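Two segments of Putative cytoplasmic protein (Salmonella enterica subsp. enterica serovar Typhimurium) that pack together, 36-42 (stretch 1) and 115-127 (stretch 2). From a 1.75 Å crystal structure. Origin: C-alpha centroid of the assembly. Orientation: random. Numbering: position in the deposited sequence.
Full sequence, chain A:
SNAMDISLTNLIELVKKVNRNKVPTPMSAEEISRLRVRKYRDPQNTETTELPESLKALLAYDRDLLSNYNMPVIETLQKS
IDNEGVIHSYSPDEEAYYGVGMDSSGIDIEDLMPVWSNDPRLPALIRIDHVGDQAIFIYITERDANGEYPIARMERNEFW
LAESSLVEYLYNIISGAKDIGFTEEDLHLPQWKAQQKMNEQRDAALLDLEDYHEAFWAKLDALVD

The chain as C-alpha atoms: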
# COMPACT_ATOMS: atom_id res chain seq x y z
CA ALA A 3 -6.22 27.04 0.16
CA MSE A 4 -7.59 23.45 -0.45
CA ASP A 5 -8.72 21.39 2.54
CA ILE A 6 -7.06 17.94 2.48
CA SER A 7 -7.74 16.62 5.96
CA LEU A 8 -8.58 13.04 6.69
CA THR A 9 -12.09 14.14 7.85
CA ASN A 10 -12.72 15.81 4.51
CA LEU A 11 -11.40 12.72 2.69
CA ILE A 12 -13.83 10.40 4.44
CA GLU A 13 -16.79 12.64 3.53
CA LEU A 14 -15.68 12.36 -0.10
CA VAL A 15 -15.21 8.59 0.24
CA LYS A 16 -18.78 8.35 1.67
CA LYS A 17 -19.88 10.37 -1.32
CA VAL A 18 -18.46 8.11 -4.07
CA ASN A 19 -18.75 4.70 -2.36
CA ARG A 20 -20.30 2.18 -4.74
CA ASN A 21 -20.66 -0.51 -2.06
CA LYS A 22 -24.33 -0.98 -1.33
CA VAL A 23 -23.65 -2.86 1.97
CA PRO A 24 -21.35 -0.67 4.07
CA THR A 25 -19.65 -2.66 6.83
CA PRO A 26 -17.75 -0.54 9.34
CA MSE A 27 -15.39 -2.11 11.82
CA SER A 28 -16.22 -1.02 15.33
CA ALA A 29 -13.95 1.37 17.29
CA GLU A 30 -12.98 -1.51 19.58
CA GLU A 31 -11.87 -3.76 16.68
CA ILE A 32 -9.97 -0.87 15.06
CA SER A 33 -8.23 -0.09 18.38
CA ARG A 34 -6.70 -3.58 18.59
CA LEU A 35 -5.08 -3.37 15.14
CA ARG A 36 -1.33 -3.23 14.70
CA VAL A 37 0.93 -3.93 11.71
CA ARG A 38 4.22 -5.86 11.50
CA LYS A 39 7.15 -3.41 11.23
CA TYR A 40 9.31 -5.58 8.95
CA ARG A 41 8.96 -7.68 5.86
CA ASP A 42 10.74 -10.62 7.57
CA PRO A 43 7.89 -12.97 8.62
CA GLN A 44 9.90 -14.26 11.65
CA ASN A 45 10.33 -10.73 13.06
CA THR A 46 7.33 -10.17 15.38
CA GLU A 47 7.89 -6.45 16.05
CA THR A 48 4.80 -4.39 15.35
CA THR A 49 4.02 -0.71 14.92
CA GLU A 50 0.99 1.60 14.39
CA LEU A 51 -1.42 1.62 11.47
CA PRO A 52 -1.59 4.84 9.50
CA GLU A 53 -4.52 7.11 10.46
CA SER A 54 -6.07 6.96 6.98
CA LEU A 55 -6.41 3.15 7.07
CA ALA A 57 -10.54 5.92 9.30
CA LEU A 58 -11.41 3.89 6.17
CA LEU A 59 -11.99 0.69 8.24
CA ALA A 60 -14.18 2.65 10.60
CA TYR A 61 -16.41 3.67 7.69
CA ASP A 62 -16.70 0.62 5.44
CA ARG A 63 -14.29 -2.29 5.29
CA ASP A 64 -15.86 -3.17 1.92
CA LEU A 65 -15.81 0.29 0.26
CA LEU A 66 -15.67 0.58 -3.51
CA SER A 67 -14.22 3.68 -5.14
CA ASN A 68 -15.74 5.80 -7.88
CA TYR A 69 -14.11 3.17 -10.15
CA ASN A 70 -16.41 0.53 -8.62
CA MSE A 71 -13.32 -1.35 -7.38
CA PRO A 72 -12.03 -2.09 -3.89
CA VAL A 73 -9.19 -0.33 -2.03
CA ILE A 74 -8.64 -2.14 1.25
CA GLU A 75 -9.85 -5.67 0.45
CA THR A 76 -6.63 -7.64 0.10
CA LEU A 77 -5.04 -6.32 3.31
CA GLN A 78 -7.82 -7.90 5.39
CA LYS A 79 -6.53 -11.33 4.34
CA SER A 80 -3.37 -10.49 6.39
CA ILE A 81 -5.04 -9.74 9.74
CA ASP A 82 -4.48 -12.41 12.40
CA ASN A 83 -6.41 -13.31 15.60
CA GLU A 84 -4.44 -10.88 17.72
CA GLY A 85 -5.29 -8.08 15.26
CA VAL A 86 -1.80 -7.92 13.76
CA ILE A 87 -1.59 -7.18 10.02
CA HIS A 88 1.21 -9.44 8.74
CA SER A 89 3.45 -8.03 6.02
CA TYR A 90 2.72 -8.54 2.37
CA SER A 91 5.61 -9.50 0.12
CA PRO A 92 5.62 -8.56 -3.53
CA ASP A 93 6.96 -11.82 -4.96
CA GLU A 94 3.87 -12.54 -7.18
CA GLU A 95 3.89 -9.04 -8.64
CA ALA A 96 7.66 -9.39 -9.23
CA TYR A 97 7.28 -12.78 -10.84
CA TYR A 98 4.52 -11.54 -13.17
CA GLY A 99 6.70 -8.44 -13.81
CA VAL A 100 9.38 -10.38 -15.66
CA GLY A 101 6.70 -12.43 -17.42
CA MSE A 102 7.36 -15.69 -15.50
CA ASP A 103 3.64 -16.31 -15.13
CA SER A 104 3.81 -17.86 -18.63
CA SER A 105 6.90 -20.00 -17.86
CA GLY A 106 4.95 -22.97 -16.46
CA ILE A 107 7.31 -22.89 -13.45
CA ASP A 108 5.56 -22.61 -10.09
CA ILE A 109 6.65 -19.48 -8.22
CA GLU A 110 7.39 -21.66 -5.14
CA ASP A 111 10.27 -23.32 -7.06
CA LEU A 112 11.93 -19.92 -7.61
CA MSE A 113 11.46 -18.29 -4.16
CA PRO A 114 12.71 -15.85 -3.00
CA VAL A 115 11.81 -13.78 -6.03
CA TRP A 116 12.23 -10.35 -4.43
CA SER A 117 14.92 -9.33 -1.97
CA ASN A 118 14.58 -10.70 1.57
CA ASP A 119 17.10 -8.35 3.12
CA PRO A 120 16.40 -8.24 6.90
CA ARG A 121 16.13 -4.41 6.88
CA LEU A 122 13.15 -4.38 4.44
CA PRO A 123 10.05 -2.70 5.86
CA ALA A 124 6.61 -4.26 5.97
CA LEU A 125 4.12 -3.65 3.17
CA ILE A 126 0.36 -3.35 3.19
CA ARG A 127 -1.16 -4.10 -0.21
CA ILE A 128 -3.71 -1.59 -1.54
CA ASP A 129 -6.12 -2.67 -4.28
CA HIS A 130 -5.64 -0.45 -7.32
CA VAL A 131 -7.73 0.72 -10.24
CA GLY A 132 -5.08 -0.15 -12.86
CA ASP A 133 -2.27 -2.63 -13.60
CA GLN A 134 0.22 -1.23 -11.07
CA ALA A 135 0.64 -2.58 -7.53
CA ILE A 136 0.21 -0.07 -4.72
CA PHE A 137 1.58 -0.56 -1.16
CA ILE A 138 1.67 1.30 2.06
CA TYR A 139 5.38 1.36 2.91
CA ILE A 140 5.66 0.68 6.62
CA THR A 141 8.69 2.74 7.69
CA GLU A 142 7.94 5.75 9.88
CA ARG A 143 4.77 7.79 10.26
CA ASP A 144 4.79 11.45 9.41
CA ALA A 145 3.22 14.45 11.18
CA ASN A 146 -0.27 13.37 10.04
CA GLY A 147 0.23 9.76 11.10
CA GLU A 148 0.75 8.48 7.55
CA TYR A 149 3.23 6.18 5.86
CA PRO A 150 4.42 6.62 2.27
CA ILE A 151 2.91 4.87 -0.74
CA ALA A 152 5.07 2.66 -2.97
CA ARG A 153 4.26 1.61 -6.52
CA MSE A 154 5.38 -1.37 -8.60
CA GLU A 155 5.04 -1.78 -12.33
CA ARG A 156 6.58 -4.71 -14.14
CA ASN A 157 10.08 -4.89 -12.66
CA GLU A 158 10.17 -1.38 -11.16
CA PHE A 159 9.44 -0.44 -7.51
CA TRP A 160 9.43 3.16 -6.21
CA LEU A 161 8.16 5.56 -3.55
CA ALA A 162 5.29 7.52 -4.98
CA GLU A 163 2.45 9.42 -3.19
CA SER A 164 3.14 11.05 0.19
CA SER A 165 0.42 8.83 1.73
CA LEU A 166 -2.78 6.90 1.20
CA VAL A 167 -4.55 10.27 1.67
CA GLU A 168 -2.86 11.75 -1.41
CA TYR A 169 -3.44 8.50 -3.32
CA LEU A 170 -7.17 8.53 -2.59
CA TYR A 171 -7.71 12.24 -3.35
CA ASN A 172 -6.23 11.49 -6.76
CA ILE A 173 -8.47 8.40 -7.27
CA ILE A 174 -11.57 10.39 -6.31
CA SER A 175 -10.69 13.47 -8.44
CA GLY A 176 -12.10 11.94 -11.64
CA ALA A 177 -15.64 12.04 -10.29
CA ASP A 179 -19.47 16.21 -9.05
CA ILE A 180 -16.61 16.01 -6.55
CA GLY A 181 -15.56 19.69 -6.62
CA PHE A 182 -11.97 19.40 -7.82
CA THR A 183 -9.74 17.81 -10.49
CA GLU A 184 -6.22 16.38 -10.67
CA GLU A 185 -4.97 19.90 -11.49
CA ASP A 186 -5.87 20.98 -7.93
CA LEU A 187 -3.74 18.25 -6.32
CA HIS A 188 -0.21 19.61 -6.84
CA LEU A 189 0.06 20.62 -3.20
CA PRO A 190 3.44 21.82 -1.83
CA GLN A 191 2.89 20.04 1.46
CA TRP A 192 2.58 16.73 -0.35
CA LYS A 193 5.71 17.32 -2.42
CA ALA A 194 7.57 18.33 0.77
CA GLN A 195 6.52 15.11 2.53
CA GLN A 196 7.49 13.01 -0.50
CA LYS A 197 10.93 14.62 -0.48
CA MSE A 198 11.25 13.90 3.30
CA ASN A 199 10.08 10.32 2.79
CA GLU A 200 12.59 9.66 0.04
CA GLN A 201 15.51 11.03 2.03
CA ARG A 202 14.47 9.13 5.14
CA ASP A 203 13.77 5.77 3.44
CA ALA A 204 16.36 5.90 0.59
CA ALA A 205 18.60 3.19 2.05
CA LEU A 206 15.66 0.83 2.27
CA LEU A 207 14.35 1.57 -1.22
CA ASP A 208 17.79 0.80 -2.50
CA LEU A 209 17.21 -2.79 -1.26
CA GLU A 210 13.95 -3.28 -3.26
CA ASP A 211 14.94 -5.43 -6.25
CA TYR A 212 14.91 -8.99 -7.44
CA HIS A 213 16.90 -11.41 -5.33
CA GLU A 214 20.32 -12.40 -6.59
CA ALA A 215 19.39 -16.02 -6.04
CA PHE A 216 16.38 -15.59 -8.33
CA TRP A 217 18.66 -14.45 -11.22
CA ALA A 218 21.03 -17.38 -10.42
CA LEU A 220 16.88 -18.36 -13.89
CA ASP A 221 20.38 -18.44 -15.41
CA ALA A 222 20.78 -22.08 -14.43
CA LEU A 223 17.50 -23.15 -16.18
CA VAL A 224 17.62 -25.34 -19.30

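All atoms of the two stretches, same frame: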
# COMPACT_ATOMS: atom_id res chain seq x y z
N ARG A 36 -2.73 -3.60 14.81
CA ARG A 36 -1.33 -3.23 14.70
C ARG A 36 -0.83 -3.78 13.37
O ARG A 36 -1.51 -4.61 12.75
CB ARG A 36 -0.52 -3.83 15.86
CG ARG A 36 -0.97 -3.35 17.24
CD ARG A 36 -0.38 -2.03 17.66
NE ARG A 36 1.07 -2.17 17.82
CZ ARG A 36 1.91 -1.18 18.09
NH1 ARG A 36 1.47 0.07 18.25
NH2 ARG A 36 3.20 -1.45 18.19
N VAL A 37 0.34 -3.35 12.92
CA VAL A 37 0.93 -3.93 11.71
C VAL A 37 2.37 -4.36 12.01
O VAL A 37 3.10 -3.67 12.74
CB VAL A 37 0.83 -2.95 10.48
CG1 VAL A 37 1.43 -1.62 10.82
CG2 VAL A 37 1.47 -3.56 9.22
N ARG A 38 2.79 -5.51 11.46
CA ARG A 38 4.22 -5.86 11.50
C ARG A 38 5.09 -4.72 10.97
O ARG A 38 4.73 -4.06 9.99
CB ARG A 38 4.47 -7.17 10.75
CG ARG A 38 3.90 -8.38 11.48
CD ARG A 38 4.75 -8.73 12.67
NE ARG A 38 4.35 -10.03 13.25
CZ ARG A 38 4.75 -11.20 12.80
NH1 ARG A 38 5.58 -11.27 11.75
NH2 ARG A 38 4.34 -12.32 13.40
N LYS A 39 6.22 -4.47 11.63
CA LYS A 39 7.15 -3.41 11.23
C LYS A 39 8.02 -3.81 10.04
O LYS A 39 8.39 -2.95 9.23
CB LYS A 39 8.04 -3.02 12.42
CG LYS A 39 9.10 -1.95 12.22
CD LYS A 39 8.54 -0.55 11.99
CE LYS A 39 9.63 0.52 11.81
NZ LYS A 39 10.20 1.01 13.08
N TYR A 40 8.34 -5.10 9.93
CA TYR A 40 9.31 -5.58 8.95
C TYR A 40 8.73 -6.60 8.00
O TYR A 40 7.75 -7.28 8.29
CB TYR A 40 10.53 -6.17 9.67
CG TYR A 40 11.26 -5.15 10.53
CD1 TYR A 40 12.01 -4.17 9.96
CD2 TYR A 40 11.16 -5.17 11.94
CE1 TYR A 40 12.66 -3.22 10.71
CE2 TYR A 40 11.83 -4.22 12.71
CZ TYR A 40 12.57 -3.24 12.07
OH TYR A 40 13.24 -2.28 12.74
N ARG A 41 9.35 -6.69 6.82
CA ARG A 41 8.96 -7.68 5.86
C ARG A 41 9.23 -9.13 6.32
O ARG A 41 8.49 -10.07 6.00
CB ARG A 41 9.68 -7.43 4.54
CG ARG A 41 9.02 -8.24 3.47
CD ARG A 41 8.77 -7.51 2.20
NE ARG A 41 8.83 -6.07 2.29
CZ ARG A 41 9.39 -5.31 1.36
NH1 ARG A 41 9.91 -5.86 0.27
NH2 ARG A 41 9.44 -4.01 1.54
N ASP A 42 10.33 -9.29 7.04
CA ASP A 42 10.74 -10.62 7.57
C ASP A 42 9.62 -11.28 8.41
O ASP A 42 9.30 -10.81 9.50
CB ASP A 42 12.03 -10.43 8.37
CG ASP A 42 12.45 -11.66 9.17
OD1 ASP A 42 11.89 -12.79 8.95
OD2 ASP A 42 13.40 -11.47 10.00
N VAL A 115 11.77 -14.53 -4.77
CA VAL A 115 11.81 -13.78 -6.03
C VAL A 115 12.37 -12.38 -5.79
O VAL A 115 13.30 -11.94 -6.48
CB VAL A 115 10.43 -13.74 -6.69
CG1 VAL A 115 10.46 -12.86 -7.94
CG2 VAL A 115 10.02 -15.14 -7.12
N TRP A 116 11.79 -11.67 -4.84
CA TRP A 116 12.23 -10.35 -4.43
C TRP A 116 13.22 -10.46 -3.30
O TRP A 116 13.33 -11.52 -2.68
CB TRP A 116 11.04 -9.53 -3.97
CG TRP A 116 11.16 -8.07 -4.11
CD1 TRP A 116 11.18 -7.16 -3.12
CD2 TRP A 116 11.25 -7.32 -5.35
NE1 TRP A 116 11.26 -5.89 -3.65
CE2 TRP A 116 11.33 -5.97 -5.01
CE3 TRP A 116 11.26 -7.68 -6.70
CZ2 TRP A 116 11.41 -4.95 -5.98
CZ3 TRP A 116 11.38 -6.70 -7.65
CH2 TRP A 116 11.44 -5.34 -7.28
N SER A 117 13.96 -9.39 -3.06
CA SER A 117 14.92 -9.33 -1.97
C SER A 117 14.27 -9.71 -0.65
O SER A 117 13.10 -9.43 -0.43
CB SER A 117 15.48 -7.92 -1.84
OG SER A 117 16.35 -7.82 -0.71
N ASN A 118 15.03 -10.39 0.19
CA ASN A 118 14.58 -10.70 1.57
C ASN A 118 15.52 -10.08 2.59
O ASN A 118 15.66 -10.58 3.70
CB ASN A 118 14.46 -12.21 1.78
CG ASN A 118 15.75 -12.97 1.50
OD1 ASN A 118 16.80 -12.41 1.17
ND2 ASN A 118 15.67 -14.27 1.66
N ASP A 119 16.18 -9.00 2.21
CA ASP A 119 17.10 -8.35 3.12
C ASP A 119 16.39 -8.07 4.47
O ASP A 119 15.25 -7.62 4.48
CB ASP A 119 17.64 -7.05 2.54
CG ASP A 119 18.72 -6.43 3.38
OD1 ASP A 119 18.44 -5.80 4.41
OD2 ASP A 119 19.88 -6.57 3.00
N PRO A 120 17.06 -8.35 5.59
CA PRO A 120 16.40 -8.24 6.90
C PRO A 120 15.97 -6.81 7.33
O PRO A 120 15.17 -6.66 8.26
CB PRO A 120 17.46 -8.84 7.87
CG PRO A 120 18.77 -8.68 7.16
CD PRO A 120 18.40 -8.92 5.72
N ARG A 121 16.52 -5.79 6.67
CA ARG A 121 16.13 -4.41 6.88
C ARG A 121 14.81 -4.01 6.20
O ARG A 121 14.28 -2.96 6.53
CB ARG A 121 17.26 -3.45 6.46
CG ARG A 121 18.55 -3.72 7.23
CD ARG A 121 19.57 -2.59 7.13
NE ARG A 121 20.81 -2.98 7.77
CZ ARG A 121 22.01 -2.42 7.57
NH1 ARG A 121 22.16 -1.43 6.74
NH2 ARG A 121 23.07 -2.88 8.20
N LEU A 122 14.30 -4.82 5.28
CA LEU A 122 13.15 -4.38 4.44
C LEU A 122 11.93 -4.11 5.33
O LEU A 122 11.67 -4.86 6.27
CB LEU A 122 12.82 -5.37 3.34
CG LEU A 122 13.80 -5.44 2.16
CD1 LEU A 122 13.54 -6.73 1.38
CD2 LEU A 122 13.65 -4.19 1.26
N PRO A 123 11.22 -3.00 5.08
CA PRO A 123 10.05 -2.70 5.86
C PRO A 123 8.86 -3.52 5.43
O PRO A 123 8.82 -4.05 4.32
CB PRO A 123 9.77 -1.23 5.53
CG PRO A 123 10.31 -1.06 4.16
CD PRO A 123 11.52 -1.93 4.10
N ALA A 124 7.88 -3.63 6.31
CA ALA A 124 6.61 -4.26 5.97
C ALA A 124 5.89 -3.53 4.88
O ALA A 124 6.15 -2.36 4.69
CB ALA A 124 5.71 -4.36 7.19
N LEU A 125 4.99 -4.22 4.20
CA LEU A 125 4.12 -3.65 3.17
C LEU A 125 2.69 -4.02 3.48
O LEU A 125 2.42 -5.10 3.93
CB LEU A 125 4.45 -4.20 1.77
CG LEU A 125 5.88 -4.01 1.30
CD1 LEU A 125 6.17 -4.80 0.03
CD2 LEU A 125 6.13 -2.53 1.08
N ILE A 126 1.78 -3.08 3.22
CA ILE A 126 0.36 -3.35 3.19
C ILE A 126 -0.09 -3.16 1.77
O ILE A 126 0.10 -2.06 1.19
CB ILE A 126 -0.44 -2.42 4.13
CG1 ILE A 126 -0.09 -2.65 5.61
CG2 ILE A 126 -1.93 -2.60 3.93
CD1 ILE A 126 -0.82 -1.68 6.54
N ARG A 127 -0.71 -4.18 1.19
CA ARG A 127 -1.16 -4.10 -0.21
C ARG A 127 -2.44 -3.29 -0.28
O ARG A 127 -3.35 -3.49 0.51
CB ARG A 127 -1.41 -5.49 -0.77
CG ARG A 127 -1.74 -5.60 -2.26
CD ARG A 127 -0.64 -5.05 -3.12
NE ARG A 127 -0.66 -5.69 -4.43
CZ ARG A 127 -1.30 -5.24 -5.51
NH1 ARG A 127 -1.98 -4.09 -5.49
NH2 ARG A 127 -1.22 -5.94 -6.62
O HOH W 1 10.46 -8.67 -0.19
O HOH W 2 12.60 -7.36 7.08
O HOH W 3 14.36 -8.76 10.32

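The most unusual feature of this contact is a buried arginine that contributes both a backbone hydrogen bond and a side-chain clamp. The guanidinium of R41 grips one backbone carbonyl with two nitrogens: NE of R41 lies 2.9 Å from O of P123, and NH2 of R41 lies 2.8 Å from the same oxygen. Both are hydrogen bonds with bent angles near 140°, as expected when two donors share an acceptor placed between them. The side chain lies outside the usual wells at chi2 (135°) and chi3 (-17°) while making these bonds.

The planar group is also packed on both sides. CD1 of L122 covers one face and CD1 of L125 the opposite face, the latter 3.5 Å from CZ of R41. Acceptors lie at the edge, where the N-H groups point, although CD1 of W116 also comes up to it, and here the rule is clear: leucine methyls suit the flat faces, which offer no hydrogens to bond, while the in-plane N-H groups meet acceptors. At that edge NH1 of R41 approaches CD1 of W116 at 3.8 Å, edge to edge with the indole. Water 1 extends the network, accepting from NH1 of R41 at 2.9 Å and donating to O of S117 at 2.8 Å. R41 loses 160 Å² to the other stretch, out of 572 Å² buried by the two stretches together.

The backbones supply the second element, a single beta bridge between Y40 and P123. N of A124 donates to O of K39 at 3.0 Å, and N of R41 donates to O of L122 at 3.0 Å, both nearly straight. These two bonds flank the bridged pair. Proline fits the bridge position because P123 needs no amide hydrogen there: the N-H comes from A124, and the carbonyl of P123 remains free for the R41 side chain. Y40 likewise contributes main chain more than ring, its CB direction pointing away, although the ring edge passes near O of L122 and O of R121.

Approaching the bridge, the chain of stretch 2 makes a type I turn from D119 to L122, closed by N of L122 donating to O of D119 at 3.1 Å. OD1 of D119 accepts from N of R121 at 3.0 Å, a familiar use of aspartate at the start of a turn. Waters fasten the turn to D42: water 2 accepts from N of D42 at 3.0 Å and lies 2.8 Å from O of L122, one of several acceptors within its reach, while water 3 joins OD2 of D42, 2.9 Å away, to O of P120, 3.1 Å away.

Toward the other end the contact becomes apolar. CG2 of V37 meets CD1 of I126 at 4.0 Å, two buried branched residues. Between this pair and the bridge, CB of A124 sits just 3.0 Å from O of R38, a tight fit for even a methyl. That carbonyl is buried without a partner, an unpaid polar group in a seam whose neighbouring backbone atoms do pair.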